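Side-chain contact in prenyltransference for protein (Lavandula lanata, PDB 5HC8), which probably joins two dimethylallyl diphosphate molecules head-to-middle to make lavandulyl diphosphate, as a prenyltransferase of the undecaprenyl diphosphate synthase family: residues I48-S53 against K93-S98. Sequence-based numbering, arbitrary orientation.
Sequences IISRAS and KELVTS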
loop_
_atom_site.group_PDB
_atom_site.type_symbol
_atom_site.label_atom_id
_atom_site.label_comp_id
_atom_site.label_asym_id
_atom_site.label_seq_id
_atom_site.Cartn_x
_atom_site.Cartn_y
_atom_site.Cartn_z
ATOM N N ILE A 48 -14.191 13.220 -15.841
ATOM C CA ILE A 48 -13.607 13.081 -14.504
ATOM C C ILE A 48 -12.516 14.104 -14.284
ATOM O O ILE A 48 -12.421 14.684 -13.209
ATOM C CB ILE A 48 -13.098 11.644 -14.320
ATOM C CG1 ILE A 48 -14.317 10.725 -14.226
ATOM C CG2 ILE A 48 -12.314 11.535 -13.026
ATOM C CD1 ILE A 48 -14.016 9.310 -14.565
ATOM N N ILE A 49 -11.652 14.306 -15.287
ATOM C CA ILE A 49 -10.548 15.244 -15.140
ATOM C C ILE A 49 -11.120 16.686 -15.034
ATOM O O ILE A 49 -10.721 17.473 -14.195
ATOM C CB ILE A 49 -9.605 15.143 -16.340
ATOM C CG1 ILE A 49 -8.884 13.800 -16.329
ATOM C CG2 ILE A 49 -8.644 16.304 -16.358
ATOM C CD1 ILE A 49 -8.276 13.422 -17.703
ATOM N N SER A 50 -12.091 16.996 -15.890
ATOM C CA SER A 50 -12.819 18.296 -15.781
ATOM C C SER A 50 -13.369 18.526 -14.432
ATOM O O SER A 50 -13.194 19.612 -13.892
ATOM C CB SER A 50 -14.041 18.347 -16.659
ATOM O OG SER A 50 -13.645 18.543 -17.937
ATOM N N ARG A 51 -14.082 17.528 -13.914
ATOM C CA ARG A 51 -14.698 17.631 -12.602
ATOM C C ARG A 51 -13.660 17.864 -11.495
ATOM O O ARG A 51 -13.829 18.752 -10.655
ATOM C CB ARG A 51 -15.588 16.438 -12.354
ATOM C CG ARG A 51 -16.291 16.410 -11.018
ATOM C CD ARG A 51 -17.183 17.624 -10.710
ATOM N NE ARG A 51 -18.420 17.487 -11.493
ATOM C CZ ARG A 51 -19.537 18.137 -11.190
ATOM N NH1 ARG A 51 -19.546 18.933 -10.167
ATOM N NH2 ARG A 51 -20.601 17.987 -11.930
ATOM N N ALA A 52 -12.549 17.104 -11.518
ATOM C CA ALA A 52 -11.523 17.231 -10.497
ATOM C C ALA A 52 -10.942 18.652 -10.552
ATOM O O ALA A 52 -10.715 19.287 -9.510
ATOM C CB ALA A 52 -10.416 16.207 -10.725
ATOM N N SER A 53 -10.768 19.175 -11.768
ATOM C CA SER A 53 -10.283 20.559 -11.942
ATOM C C SER A 53 -11.205 21.628 -11.309
ATOM O O SER A 53 -10.766 22.458 -10.489
ATOM C CB SER A 53 -10.008 20.851 -13.420
ATOM O OG SER A 53 -9.607 22.198 -13.608
ATOM N N LYS A 93 -5.735 16.920 -25.702
ATOM C CA LYS A 93 -5.434 18.170 -26.423
ATOM C C LYS A 93 -6.525 19.225 -26.071
ATOM O O LYS A 93 -6.209 20.379 -25.742
ATOM C CB LYS A 93 -5.351 17.894 -27.935
ATOM C CG LYS A 93 -5.543 19.127 -28.816
ATOM C CD LYS A 93 -5.441 18.777 -30.295
ATOM C CE LYS A 93 -5.090 20.012 -31.127
ATOM N NZ LYS A 93 -5.772 19.989 -32.449
ATOM N N GLU A 94 -7.786 18.825 -26.079
ATOM C CA GLU A 94 -8.878 19.731 -25.634
ATOM C C GLU A 94 -8.752 20.243 -24.189
ATOM O O GLU A 94 -8.955 21.416 -23.918
ATOM C CB GLU A 94 -10.234 19.033 -25.797
ATOM C CG GLU A 94 -11.403 19.985 -26.046
ATOM C CD GLU A 94 -11.287 20.746 -27.385
ATOM O OE1 GLU A 94 -12.170 21.590 -27.680
ATOM O OE2 GLU A 94 -10.319 20.505 -28.159
ATOM N N LEU A 95 -8.413 19.358 -23.251
ATOM C CA LEU A 95 -8.263 19.751 -21.871
ATOM C C LEU A 95 -7.112 20.759 -21.588
ATOM O O LEU A 95 -7.255 21.675 -20.760
ATOM C CB LEU A 95 -8.056 18.485 -21.010
ATOM C CG LEU A 95 -9.286 17.567 -20.890
ATOM C CD1 LEU A 95 -8.910 16.111 -20.597
ATOM C CD2 LEU A 95 -10.148 18.162 -19.803
ATOM N N VAL A 96 -5.965 20.559 -22.212
ATOM C CA VAL A 96 -4.818 21.382 -21.914
ATOM C C VAL A 96 -4.944 22.752 -22.627
ATOM O O VAL A 96 -4.384 23.754 -22.141
ATOM C CB VAL A 96 -3.488 20.679 -22.235
ATOM C CG1 VAL A 96 -3.415 19.320 -21.579
ATOM C CG2 VAL A 96 -3.264 20.505 -23.717
ATOM N N THR A 97 -5.698 22.778 -23.728
ATOM C CA THR A 97 -5.984 24.046 -24.474
ATOM C C THR A 97 -7.292 24.738 -24.093
ATOM O O THR A 97 -7.563 25.839 -24.575
ATOM C CB THR A 97 -5.848 23.915 -26.018
ATOM O OG1 THR A 97 -6.843 23.053 -26.576
ATOM C CG2 THR A 97 -4.475 23.371 -26.363
ATOM N N SER A 98 -8.070 24.133 -23.189
ATOM C CA SER A 98 -9.237 24.789 -22.602
ATOM C C SER A 98 -8.831 25.795 -21.557
ATOM O O SER A 98 -7.650 25.935 -21.196
ATOM C CB SER A 98 -10.155 23.766 -21.928
ATOM O OG SER A 98 -9.642 23.362 -20.662
#
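Leu-95 lays its forked end over Ile-49 and Ser-50, its CD1 on Ile-49 and its CD2 between Ile-49 CG2 and Ser-50 OG. Its CD1 meets Ile-49 CD1 at 4.0 Å, the terminal methyl of the longer branch. Its CD2 lies 4.0 Å from Ser-50 OG and 4.2 Å from Ile-49 CG2. Both branches of Ile-49 therefore take part, and the two aliphatic chains cross at a slant. In Ile-49, CG2 stands opposite the backbone N, while CG1 lies beside that N (chi1 -68°) and carries CD1 out to the leucine. The CA-CB bonds of Ile-49 and Leu-95 both point at the facing helix. The nearest CA atoms, of Ser-50 and Leu-95, are 7.7 Å apart.

Ser-50 OG touches the leucine only as a neighbour of a methyl group. Its polar partner is the carbonyl of Lys-46, one turn back in its own helix, through a weak hydrogen bond. Ser-98 OG donates to Leu-95 O at 2.9 Å, from above the carbonyl plane. Ser-98 OG also bonds to Gln-100 N, and Gln-100 NE2 bonds to Ser-50 O, so the chain that follows the leucine ties back to helix 34-54.

The contact joins helix 34-54, which lies on the parallel sheet, to helix 91-97. Ile-49 also rests on Leu-60 and Ile-62 of strand 59-65. The bound 2-methylbuta-1,3-diene is about 14 Å from the Ile-49 side chain. Between these segments, cohesion comes from dispersion and burial of methyl groups, with little directional preference.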